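Local coordinates for protein putative D-lactate dehydrogenase (Chlamydomonas reinhardtii, PDB 4ZGS) that probably reduces pyruvate to D-lactate with a nicotinamide cofactor, as the pyruvate reductase identified in chloroplasts of this fermenting green alga, at residues V144-A149 against L331-T336; E252-M257 against S274-D279; V261-V266 against G270-A275; G287-D292 against R322-Y327. All coordinates share one frame; numbering follows the deposited sequence.

Interaction 1 of 4, residues V144-A149 against L331-T336. With NAD (nicotinamide-adenine-dinucleotide), chain I.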
# COMPACT_ATOMS: atom_id res chain seq x y z
N VAL A 144 12.76 15.98 -12.39
CA VAL A 144 13.11 15.06 -13.45
C VAL A 144 12.76 13.65 -12.95
O VAL A 144 12.36 12.78 -13.72
CB VAL A 144 14.62 15.18 -13.85
CG1 VAL A 144 14.97 14.18 -14.93
CG2 VAL A 144 14.90 16.56 -14.36
N ALA A 145 12.94 13.44 -11.66
CA ALA A 145 12.59 12.17 -11.02
C ALA A 145 11.09 11.88 -11.20
O ALA A 145 10.70 10.79 -11.60
CB ALA A 145 12.95 12.23 -9.55
N LEU A 146 10.26 12.88 -10.93
CA LEU A 146 8.83 12.75 -11.06
C LEU A 146 8.50 12.41 -12.49
O LEU A 146 7.61 11.61 -12.76
CB LEU A 146 8.12 14.04 -10.64
CG LEU A 146 8.25 14.44 -9.17
CD1 LEU A 146 7.38 15.65 -8.85
CD2 LEU A 146 7.96 13.29 -8.24
N ILE A 147 9.20 13.05 -13.42
CA ILE A 147 8.90 12.82 -14.83
C ILE A 147 9.15 11.34 -15.18
O ILE A 147 8.28 10.65 -15.72
CB ILE A 147 9.70 13.77 -15.73
CG1 ILE A 147 9.06 15.16 -15.65
CG2 ILE A 147 9.61 13.31 -17.21
CD1 ILE A 147 9.95 16.28 -16.19
N PHE A 148 10.30 10.83 -14.76
CA PHE A 148 10.59 9.45 -15.09
C PHE A 148 9.59 8.49 -14.47
O PHE A 148 9.13 7.59 -15.15
CB PHE A 148 12.02 9.10 -14.67
CG PHE A 148 13.02 9.28 -15.79
CD1 PHE A 148 13.14 8.33 -16.79
CD2 PHE A 148 13.82 10.41 -15.85
CE1 PHE A 148 14.05 8.49 -17.80
CE2 PHE A 148 14.72 10.56 -16.86
CZ PHE A 148 14.83 9.61 -17.83
N ALA A 149 9.24 8.70 -13.20
CA ALA A 149 8.38 7.80 -12.46
C ALA A 149 7.02 7.75 -13.15
O ALA A 149 6.50 6.67 -13.41
CB ALA A 149 8.25 8.24 -10.97
N LEU A 331 1.13 11.91 -9.18
CA LEU A 331 2.14 11.50 -8.21
C LEU A 331 2.55 12.70 -7.39
O LEU A 331 2.80 13.77 -7.95
CB LEU A 331 3.34 10.84 -8.88
CG LEU A 331 4.61 10.71 -8.02
CD1 LEU A 331 4.36 10.33 -6.61
CD2 LEU A 331 5.50 9.66 -8.67
N VAL A 332 2.48 12.55 -6.07
CA VAL A 332 2.75 13.63 -5.13
C VAL A 332 3.78 13.23 -4.09
O VAL A 332 3.58 12.24 -3.38
CB VAL A 332 1.48 14.04 -4.41
CG1 VAL A 332 1.78 15.01 -3.29
CG2 VAL A 332 0.53 14.65 -5.40
N THR A 333 4.82 14.05 -3.95
CA THR A 333 5.83 13.89 -2.87
C THR A 333 5.61 15.01 -1.87
O THR A 333 5.09 16.08 -2.21
CB THR A 333 7.29 13.99 -3.38
OG1 THR A 333 7.43 15.16 -4.20
CG2 THR A 333 7.73 12.74 -4.19
N PRO A 334 6.00 14.76 -0.62
CA PRO A 334 5.72 15.67 0.48
C PRO A 334 6.84 16.71 0.67
O PRO A 334 7.58 16.66 1.65
CB PRO A 334 5.61 14.73 1.68
CG PRO A 334 6.58 13.63 1.36
CD PRO A 334 6.59 13.49 -0.16
N HIS A 335 6.97 17.64 -0.28
CA HIS A 335 7.98 18.71 -0.22
C HIS A 335 9.39 18.16 0.01
O HIS A 335 10.11 18.59 0.91
CB HIS A 335 7.61 19.71 0.88
CG HIS A 335 8.10 21.10 0.61
ND1 HIS A 335 7.25 22.18 0.45
CD2 HIS A 335 9.35 21.59 0.47
CE1 HIS A 335 7.96 23.27 0.23
NE2 HIS A 335 9.24 22.94 0.23
N THR A 336 9.76 17.13 -0.73
CA THR A 336 11.08 16.54 -0.59
C THR A 336 12.10 16.94 -1.68
O THR A 336 13.20 16.41 -1.68
CB THR A 336 10.97 15.02 -0.55
OG1 THR A 336 10.41 14.55 -1.78
CG2 THR A 336 10.06 14.59 0.59
PA NAD I . 15.81 31.92 -8.91
O1A NAD I . 15.73 33.37 -8.60
O2A NAD I . 17.19 31.85 -9.45
O5B NAD I . 14.71 31.48 -10.00
C5B NAD I . 13.53 32.24 -10.24
C4B NAD I . 13.49 32.75 -11.64
O4B NAD I . 12.08 32.96 -12.10
C3B NAD I . 14.19 34.05 -11.79
O3B NAD I . 15.18 34.01 -12.86
C2B NAD I . 13.17 35.04 -12.12
O2B NAD I . 13.73 36.05 -13.01
C1B NAD I . 12.11 34.28 -12.81
N9A NAD I . 10.86 34.93 -12.84
C8A NAD I . 10.47 36.08 -12.09
N7A NAD I . 9.15 36.44 -12.41
C5A NAD I . 8.72 35.54 -13.36
C6A NAD I . 7.52 35.32 -14.10
N6A NAD I . 6.39 36.16 -13.94
N1A NAD I . 7.48 34.36 -14.91
C2A NAD I . 8.36 33.55 -15.16
N3A NAD I . 9.52 33.59 -14.59
C4A NAD I . 9.81 34.58 -13.63
O3 NAD I . 15.68 31.02 -7.59
PN NAD I . 15.77 29.43 -7.57
O1N NAD I . 16.94 28.93 -6.80
O2N NAD I . 16.03 28.88 -8.92
O5D NAD I . 14.40 28.83 -6.99
C5D NAD I . 13.84 29.27 -5.75
C4D NAD I . 12.53 28.58 -5.64
O4D NAD I . 12.73 27.16 -5.28
C3D NAD I . 11.67 29.11 -4.58
O3D NAD I . 11.01 30.34 -4.99
C2D NAD I . 10.72 28.03 -4.38
O2D NAD I . 9.63 28.19 -5.33
C1D NAD I . 11.45 26.77 -4.66
N1N NAD I . 11.65 26.03 -3.47
C2N NAD I . 11.35 24.65 -3.43
C3N NAD I . 11.53 23.92 -2.26
C7N NAD I . 11.21 22.43 -2.22
O7N NAD I . 10.28 21.99 -2.88
N7N NAD I . 11.97 21.55 -1.41
C4N NAD I . 12.01 24.57 -1.11
C5N NAD I . 12.31 25.95 -1.13
C6N NAD I . 12.13 26.67 -2.31
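Leu146 and Ala149, one turn apart on helix 136-151, pack against Leu331 and Thr333 at the edge strand of the parallel Rossmann-type sheet. Leu146 and Thr333 cross obliquely, and a single methyl carries the contact: Leu146 CD2 lies 4.1 Å from Thr333 CG2 and 4.2 Å from Leu331 CG, so it rests between two side chains that point to the same face of the chain. With chi1 at 164°, Leu331 swings CG beside its own carbonyl carbon and sends CD2 to Ala149 CB, 3.9 Å away. All four residues are buried, and no hydrogen bond spans the two segments. The polar branch of Thr333 serves other partners: OG1 bonds to Asp292 OD1 and to His142 NE2, while its methyl is the part offered to Leu146. On the helix, Ala149 also packs on Leu154 of the second subunit, which places this layer close to a subunit interface.

Past the strand, Pro334 centres an inverse gamma turn, and the chain reaches the NAD pocket at His335. There the imidazole meets the nicotinamide carboxamide obliquely. An alanine here is likely to strip the carboxamide of this neighbour and let the amide turn more freely. The closest approach is that of His335 NE2 to NAD C7N, 3.2 Å, with His335 CD2 likewise 3.2 Å from NAD N7N.

Interaction 2 of 4, residues E252-M257 against S274-D279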
# COMPACT_ATOMS: atom_id res chain seq x y z
N GLU A 252 -8.30 28.36 -17.70
CA GLU A 252 -8.13 28.90 -19.04
C GLU A 252 -6.83 28.49 -19.68
O GLU A 252 -6.83 27.97 -20.80
CB GLU A 252 -8.20 30.43 -19.00
CG GLU A 252 -9.61 30.99 -18.77
CD GLU A 252 -10.15 30.68 -17.38
OE1 GLU A 252 -9.37 30.19 -16.53
OE2 GLU A 252 -11.36 30.91 -17.14
N SER A 253 -5.72 28.69 -18.98
CA SER A 253 -4.42 28.44 -19.57
C SER A 253 -4.27 26.96 -19.85
O SER A 253 -3.55 26.56 -20.78
CB SER A 253 -3.27 28.95 -18.69
OG SER A 253 -3.31 28.42 -17.38
N ILE A 254 -4.96 26.14 -19.07
CA ILE A 254 -4.85 24.71 -19.27
C ILE A 254 -5.39 24.29 -20.64
O ILE A 254 -4.85 23.38 -21.26
CB ILE A 254 -5.56 23.94 -18.16
CG1 ILE A 254 -4.67 23.93 -16.90
CG2 ILE A 254 -5.81 22.53 -18.60
CD1 ILE A 254 -5.28 23.30 -15.69
N GLN A 255 -6.43 24.97 -21.14
CA GLN A 255 -6.97 24.63 -22.45
C GLN A 255 -6.05 25.09 -23.58
O GLN A 255 -6.27 24.71 -24.73
CB GLN A 255 -8.38 25.20 -22.64
CG GLN A 255 -9.40 24.58 -21.69
CD GLN A 255 -9.39 23.04 -21.71
OE1 GLN A 255 -9.38 22.42 -22.77
NE2 GLN A 255 -9.37 22.43 -20.52
N LYS A 256 -5.06 25.93 -23.27
CA LYS A 256 -4.04 26.32 -24.25
C LYS A 256 -2.94 25.28 -24.37
O LYS A 256 -2.15 25.32 -25.31
CB LYS A 256 -3.42 27.67 -23.89
CG LYS A 256 -4.35 28.86 -24.03
CD LYS A 256 -3.59 30.16 -23.83
CE LYS A 256 -3.00 30.24 -22.44
NZ LYS A 256 -2.39 31.57 -22.15
N MET A 257 -2.86 24.36 -23.42
CA MET A 257 -1.82 23.35 -23.45
C MET A 257 -2.12 22.26 -24.46
O MET A 257 -3.17 22.25 -25.08
CB MET A 257 -1.62 22.74 -22.07
CG MET A 257 -1.15 23.75 -21.07
SD MET A 257 -1.17 23.10 -19.37
CE MET A 257 0.36 22.18 -19.37
N SER A 274 -5.75 24.52 -8.01
CA SER A 274 -5.99 23.09 -7.83
C SER A 274 -7.40 22.71 -8.25
O SER A 274 -7.63 21.61 -8.73
CB SER A 274 -5.77 22.71 -6.38
OG SER A 274 -4.51 23.18 -5.94
N ALA A 275 -8.36 23.61 -8.06
CA ALA A 275 -9.71 23.30 -8.50
C ALA A 275 -9.75 22.91 -9.99
O ALA A 275 -10.46 21.98 -10.38
CB ALA A 275 -10.65 24.48 -8.21
N ALA A 276 -8.93 23.56 -10.80
CA ALA A 276 -9.00 23.35 -12.25
C ALA A 276 -8.43 22.00 -12.69
O ALA A 276 -8.69 21.56 -13.80
CB ALA A 276 -8.29 24.48 -12.98
N LEU A 277 -7.70 21.32 -11.81
CA LEU A 277 -6.98 20.13 -12.23
C LEU A 277 -7.88 18.94 -12.58
O LEU A 277 -7.56 18.18 -13.51
CB LEU A 277 -6.00 19.70 -11.14
CG LEU A 277 -4.80 20.63 -10.91
CD1 LEU A 277 -3.87 20.10 -9.82
CD2 LEU A 277 -4.05 20.88 -12.18
N PHE A 278 -8.98 18.77 -11.85
CA PHE A 278 -9.82 17.57 -11.95
C PHE A 278 -10.49 17.45 -13.32
O PHE A 278 -10.42 16.39 -13.95
CB PHE A 278 -10.90 17.58 -10.84
CG PHE A 278 -10.32 17.68 -9.46
CD1 PHE A 278 -9.86 16.54 -8.80
CD2 PHE A 278 -10.16 18.92 -8.84
CE1 PHE A 278 -9.29 16.63 -7.55
CE2 PHE A 278 -9.59 19.01 -7.58
CZ PHE A 278 -9.16 17.86 -6.94
N ASP A 279 -11.13 18.53 -13.77
CA ASP A 279 -11.78 18.54 -15.07
C ASP A 279 -10.80 18.16 -16.15
O ASP A 279 -11.11 17.36 -17.02
CB ASP A 279 -12.33 19.92 -15.39
CG ASP A 279 -13.48 20.32 -14.50
OD1 ASP A 279 -14.11 19.44 -13.86
OD2 ASP A 279 -13.75 21.54 -14.45
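Ile254 reaches across to Ala276 and Leu277 with one long branch, and the contact can be traced along it. Its CB points at segment 274-279 but stays 5.9 Å from Ala276 CB, too far to touch. Chi1 of -78° sets CG1 beside the backbone N, and CG1 still stands 5.4 Å from Ala276 CB. Chi2 of 175° then extends the chain fully, which carries CD1 to the front. This terminal methyl makes both contacts: Ile254 CD1 is 4.2 Å from Ala276 CB and 4.4 Å from Leu277 CD2. Leu277 starts out facing away from Ile254, and only the far end of its side chain turns back to the methyl.

The patch is small, 84 Å² in all, and purely apolar. It rests on the sheet, for Ile254 and Leu277 both touch Ile286 of strand 286-291. From Ile254 to Met257 the backbone makes a type I turn, and Gln285 NE2 bonds to the carbonyl oxygens of both residues. Helix 251-254 precedes strand 261-265 and helix 277-283 follows it, so the contact joins two successive beta-alpha-beta crossovers on one face of a Rossmann-type sheet.

Interaction 3 of 4, residues V261-V266 against G270-A275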
# COMPACT_ATOMS: atom_id res chain seq x y z
N VAL A 261 -0.62 16.52 -21.92
CA VAL A 261 0.56 17.14 -21.32
C VAL A 261 0.81 16.64 -19.91
O VAL A 261 -0.12 16.45 -19.16
CB VAL A 261 0.45 18.66 -21.24
CG1 VAL A 261 -0.69 19.06 -20.31
CG2 VAL A 261 1.75 19.19 -20.68
N MET A 262 2.07 16.42 -19.59
CA MET A 262 2.52 16.12 -18.22
C MET A 262 2.95 17.42 -17.56
O MET A 262 3.85 18.09 -18.07
CB MET A 262 3.69 15.12 -18.23
CG MET A 262 4.38 14.92 -16.88
SD MET A 262 5.58 13.55 -17.01
CE MET A 262 4.54 12.25 -17.66
N LEU A 263 2.33 17.77 -16.44
CA LEU A 263 2.67 19.01 -15.73
C LEU A 263 3.44 18.66 -14.47
O LEU A 263 3.02 17.80 -13.73
CB LEU A 263 1.41 19.79 -15.38
CG LEU A 263 1.55 21.01 -14.48
CD1 LEU A 263 2.54 21.95 -15.14
CD2 LEU A 263 0.19 21.66 -14.35
N ILE A 264 4.58 19.31 -14.25
CA ILE A 264 5.41 19.06 -13.08
C ILE A 264 5.58 20.33 -12.29
O ILE A 264 6.02 21.34 -12.82
CB ILE A 264 6.78 18.55 -13.44
CG1 ILE A 264 6.65 17.27 -14.24
CG2 ILE A 264 7.58 18.33 -12.18
CD1 ILE A 264 5.99 16.17 -13.49
N ASN A 265 5.23 20.29 -11.02
CA ASN A 265 5.45 21.46 -10.21
C ASN A 265 6.14 21.15 -8.89
O ASN A 265 5.55 20.55 -7.99
CB ASN A 265 4.10 22.13 -9.97
CG ASN A 265 4.23 23.41 -9.25
OD1 ASN A 265 5.31 24.00 -9.20
ND2 ASN A 265 3.14 23.84 -8.63
N VAL A 266 7.41 21.52 -8.80
CA VAL A 266 8.21 21.47 -7.59
C VAL A 266 8.50 22.85 -7.02
O VAL A 266 9.33 22.97 -6.12
CB VAL A 266 9.55 20.71 -7.79
CG1 VAL A 266 9.26 19.29 -8.25
CG2 VAL A 266 10.46 21.44 -8.78
N GLY A 270 1.01 27.81 -5.13
CA GLY A 270 0.28 28.94 -5.68
C GLY A 270 0.34 29.08 -7.20
O GLY A 270 -0.43 29.86 -7.77
N LEU A 271 1.28 28.40 -7.86
CA LEU A 271 1.38 28.49 -9.32
C LEU A 271 0.24 27.79 -10.03
O LEU A 271 -0.01 28.05 -11.21
CB LEU A 271 2.70 27.90 -9.81
CG LEU A 271 3.97 28.52 -9.22
CD1 LEU A 271 5.17 27.74 -9.68
CD2 LEU A 271 4.06 29.97 -9.66
N ILE A 272 -0.43 26.89 -9.32
CA ILE A 272 -1.50 26.08 -9.87
C ILE A 272 -2.81 26.29 -9.16
O ILE A 272 -2.84 26.34 -7.93
CB ILE A 272 -1.19 24.58 -9.77
CG1 ILE A 272 0.07 24.22 -10.56
CG2 ILE A 272 -2.38 23.76 -10.25
CD1 ILE A 272 0.40 22.75 -10.44
N ASP A 273 -3.90 26.43 -9.91
CA ASP A 273 -5.21 26.50 -9.27
C ASP A 273 -5.77 25.09 -9.21
O ASP A 273 -6.24 24.55 -10.20
CB ASP A 273 -6.13 27.44 -10.04
CG ASP A 273 -7.58 27.34 -9.60
OD1 ASP A 273 -7.89 26.83 -8.49
OD2 ASP A 273 -8.43 27.82 -10.38
N SER A 274 -5.75 24.52 -8.01
CA SER A 274 -5.99 23.09 -7.83
C SER A 274 -7.40 22.71 -8.25
O SER A 274 -7.63 21.61 -8.73
CB SER A 274 -5.77 22.71 -6.38
OG SER A 274 -4.51 23.18 -5.94
N ALA A 275 -8.36 23.61 -8.06
CA ALA A 275 -9.71 23.30 -8.50
C ALA A 275 -9.75 22.91 -9.99
O ALA A 275 -10.46 21.98 -10.38
CB ALA A 275 -10.65 24.48 -8.21
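The amide of Asn265 is the flat group of this contact, with a methyl beside each of its polar atoms. Ile272 CD1 lies 3.5 Å from Asn265 ND2, and Leu271 CD1 lies 3.8 Å from Asn265 OD1; both methyls are displaced to the same side of the amide plane. The side chains of Asn265 and Ile272 come from opposite directions, and Ile272 CG1 lies obliquely off that plane beside the nitrogen, 3.6 Å from Asn265 ND2. These are packing contacts, not bonds. The polar atoms are spent on the short connection between the segments: OD1 accepts the Ser267 N-H, and ND2 donates to the carbonyl oxygen of Arg268. A chi1 of -175° turns the amide toward that connection, and the two bonds fix its rotation. A leucine in its place would probably leave the Ser267 amide and the Arg268 carbonyl without these mates and let the turn shift.

Two residues back, Leu263 meets Ile272 tip to tip, Leu263 CD2 to Ile272 CD1 at 4.1 Å, so one isoleucine methyl touches both side chains. Next to Asn265, Val266 touches NAD, which puts the turn at the cofactor end of a Rossmann-type strand. Leu263 and Asn265 face the loop, flanked by residues of strands 234-237 and 286-291, whereas Met262 and Ile264 project from the other face onto helix 136-151.

Interaction 4 of 4, residues G287-D292 against R322-Y327. With NAD (nicotinamide-adenine-dinucleotide), chain I.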
# COMPACT_ATOMS: atom_id res chain seq x y z
N GLY A 287 -2.57 15.09 -18.95
CA GLY A 287 -2.34 13.66 -18.95
C GLY A 287 -1.65 13.14 -17.71
O GLY A 287 -1.82 11.99 -17.34
N ALA A 288 -0.86 13.97 -17.05
CA ALA A 288 -0.19 13.50 -15.85
C ALA A 288 0.25 14.66 -14.97
O ALA A 288 0.36 15.80 -15.41
CB ALA A 288 1.00 12.61 -16.20
N LEU A 289 0.40 14.39 -13.69
CA LEU A 289 0.75 15.46 -12.80
C LEU A 289 1.73 14.93 -11.78
O LEU A 289 1.40 13.96 -11.08
CB LEU A 289 -0.52 15.99 -12.13
CG LEU A 289 -0.49 17.26 -11.27
CD1 LEU A 289 -0.42 18.51 -12.14
CD2 LEU A 289 -1.69 17.29 -10.30
N GLY A 290 2.94 15.48 -11.75
CA GLY A 290 3.79 15.33 -10.58
C GLY A 290 3.85 16.66 -9.83
O GLY A 290 4.04 17.70 -10.45
N LEU A 291 3.81 16.59 -8.50
CA LEU A 291 3.79 17.73 -7.58
C LEU A 291 4.65 17.39 -6.39
O LEU A 291 4.61 16.25 -5.93
CB LEU A 291 2.39 18.07 -7.07
CG LEU A 291 1.29 18.36 -8.06
CD1 LEU A 291 0.02 18.64 -7.27
CD2 LEU A 291 1.70 19.53 -8.94
N ASP A 292 5.51 18.31 -6.00
CA ASP A 292 6.18 18.30 -4.70
C ASP A 292 5.49 19.32 -3.79
O ASP A 292 5.85 19.46 -2.62
CB ASP A 292 7.66 18.64 -4.86
CG ASP A 292 8.48 18.33 -3.61
OD1 ASP A 292 8.30 17.19 -3.13
OD2 ASP A 292 9.26 19.22 -3.12
N ARG A 322 -7.04 15.18 -0.97
CA ARG A 322 -7.20 13.72 -0.84
C ARG A 322 -7.82 13.11 -2.13
O ARG A 322 -7.46 12.01 -2.57
CB ARG A 322 -8.06 13.38 0.40
CG ARG A 322 -7.46 13.84 1.77
CD ARG A 322 -6.08 13.19 1.99
NE ARG A 322 -6.18 11.74 2.14
CZ ARG A 322 -5.15 10.89 2.11
NH1 ARG A 322 -3.91 11.33 1.90
NH2 ARG A 322 -5.36 9.60 2.25
N THR A 323 -8.73 13.86 -2.72
CA THR A 323 -9.32 13.48 -3.99
C THR A 323 -8.24 13.43 -5.08
O THR A 323 -8.17 12.48 -5.86
CB THR A 323 -10.45 14.46 -4.36
OG1 THR A 323 -11.50 14.34 -3.40
CG2 THR A 323 -11.02 14.17 -5.75
N LEU A 324 -7.40 14.47 -5.12
CA LEU A 324 -6.33 14.58 -6.12
C LEU A 324 -5.38 13.37 -6.10
O LEU A 324 -4.94 12.89 -7.16
CB LEU A 324 -5.55 15.85 -5.88
CG LEU A 324 -4.50 16.10 -6.94
CD1 LEU A 324 -5.17 16.06 -8.32
CD2 LEU A 324 -3.86 17.43 -6.67
N LEU A 325 -5.08 12.90 -4.90
CA LEU A 325 -4.25 11.72 -4.65
C LEU A 325 -4.91 10.45 -5.17
O LEU A 325 -4.30 9.38 -5.20
CB LEU A 325 -3.96 11.61 -3.16
CG LEU A 325 -3.26 12.82 -2.56
CD1 LEU A 325 -3.18 12.69 -1.07
CD2 LEU A 325 -1.83 12.97 -3.15
N SER A 326 -6.19 10.53 -5.52
CA SER A 326 -6.93 9.37 -6.01
C SER A 326 -6.58 8.94 -7.46
O SER A 326 -6.81 7.79 -7.86
CB SER A 326 -8.42 9.64 -5.92
OG SER A 326 -9.08 8.46 -6.23
N TYR A 327 -6.06 9.87 -8.25
CA TYR A 327 -5.83 9.61 -9.66
C TYR A 327 -4.58 8.77 -9.90
O TYR A 327 -3.56 8.96 -9.24
CB TYR A 327 -5.78 10.92 -10.41
CG TYR A 327 -7.12 11.61 -10.42
CD1 TYR A 327 -7.56 12.31 -9.32
CD2 TYR A 327 -7.94 11.55 -11.55
CE1 TYR A 327 -8.80 12.93 -9.33
CE2 TYR A 327 -9.18 12.17 -11.57
CZ TYR A 327 -9.60 12.86 -10.46
OH TYR A 327 -10.81 13.50 -10.48
PA NAD I . 15.81 31.92 -8.91
O1A NAD I . 15.73 33.37 -8.60
O2A NAD I . 17.19 31.85 -9.45
O5B NAD I . 14.71 31.48 -10.00
C5B NAD I . 13.53 32.24 -10.24
C4B NAD I . 13.49 32.75 -11.64
O4B NAD I . 12.08 32.96 -12.10
C3B NAD I . 14.19 34.05 -11.79
O3B NAD I . 15.18 34.01 -12.86
C2B NAD I . 13.17 35.04 -12.12
O2B NAD I . 13.73 36.05 -13.01
C1B NAD I . 12.11 34.28 -12.81
N9A NAD I . 10.86 34.93 -12.84
C8A NAD I . 10.47 36.08 -12.09
N7A NAD I . 9.15 36.44 -12.41
C5A NAD I . 8.72 35.54 -13.36
C6A NAD I . 7.52 35.32 -14.10
N6A NAD I . 6.39 36.16 -13.94
N1A NAD I . 7.48 34.36 -14.91
C2A NAD I . 8.36 33.55 -15.16
N3A NAD I . 9.52 33.59 -14.59
C4A NAD I . 9.81 34.58 -13.63
O3 NAD I . 15.68 31.02 -7.59
PN NAD I . 15.77 29.43 -7.57
O1N NAD I . 16.94 28.93 -6.80
O2N NAD I . 16.03 28.88 -8.92
O5D NAD I . 14.40 28.83 -6.99
C5D NAD I . 13.84 29.27 -5.75
C4D NAD I . 12.53 28.58 -5.64
O4D NAD I . 12.73 27.16 -5.28
C3D NAD I . 11.67 29.11 -4.58
O3D NAD I . 11.01 30.34 -4.99
C2D NAD I . 10.72 28.03 -4.38
O2D NAD I . 9.63 28.19 -5.33
C1D NAD I . 11.45 26.77 -4.66
N1N NAD I . 11.65 26.03 -3.47
C2N NAD I . 11.35 24.65 -3.43
C3N NAD I . 11.53 23.92 -2.26
C7N NAD I . 11.21 22.43 -2.22
O7N NAD I . 10.28 21.99 -2.88
N7N NAD I . 11.97 21.55 -1.41
C4N NAD I . 12.01 24.57 -1.11
C5N NAD I . 12.31 25.95 -1.13
C6N NAD I . 12.13 26.67 -2.31
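Leu324 forks between Leu289 and Leu291 because chi1 of -175° and chi2 of 54° aim its two methyls at different leucines of the strand. Leu324 CD1 comes to 4.2 Å from Leu289 CD2, and Leu324 CD2 to 4.1 Å from Leu291 CD1. The two strand leucines are turned differently: Leu289 carries CG opposite its backbone N, while Leu291, with chi1 at -56°, holds CG beside it. Each nevertheless crosses the Leu324 side chain at about a right angle, so each pair meets through one terminal methyl and neither runs alongside. Leu289 and Leu291 share a face of the strand, with Gly290 between them. All three leucines are buried, and the 81 Å² they cover involves no hydrogen bond between the segments.

This is helix-on-sheet packing in a Rossmann-type domain: helix 319-324 lies over strand 286-291 just before the chain turns into the edge strand 330-332, and Leu324 also touches Val330 there. Leu324 to Tyr327 form a type I turn, closed by a weak bond from Tyr327 N to Leu324 O of 3.4 Å. Segment 322-327 also meets the third subunit: the Tyr327 ring stacks on Trp317 of that chain, and Thr323 OG1 is hydrogen-bonded to Thr323 OG1 there.

Directly after Leu291, at the C-terminal end of the strand, Asp292 enters the NAD pocket. Its OD1 accepts the amide of Thr336 and its OD2 that of Ala337, which holds the carboxylate in place, with Asp292 OD2 3.0 Å from NAD O7N.

Read from the N terminus, helix 136-151 opens interaction 1, which closes only at strand 330-332, 182 residues later, and thereby encloses the other three. Interaction 2 opens next, at helix 251-254, and closes at 274-279; interaction 3 lies within it, from strand 261-265 to the loop that follows, sharing Ser274 and Ala275. Interaction 4 then opens at strand 286-291 and closes at 322-327, in series with both. None crosses. Strands 261-265, 286-291 and 330-332 are neighbours in one parallel sheet: interaction 1 covers one face, and interactions 2, 3 and 4 adjoin through Ile272, Leu277 and Leu289 on the other.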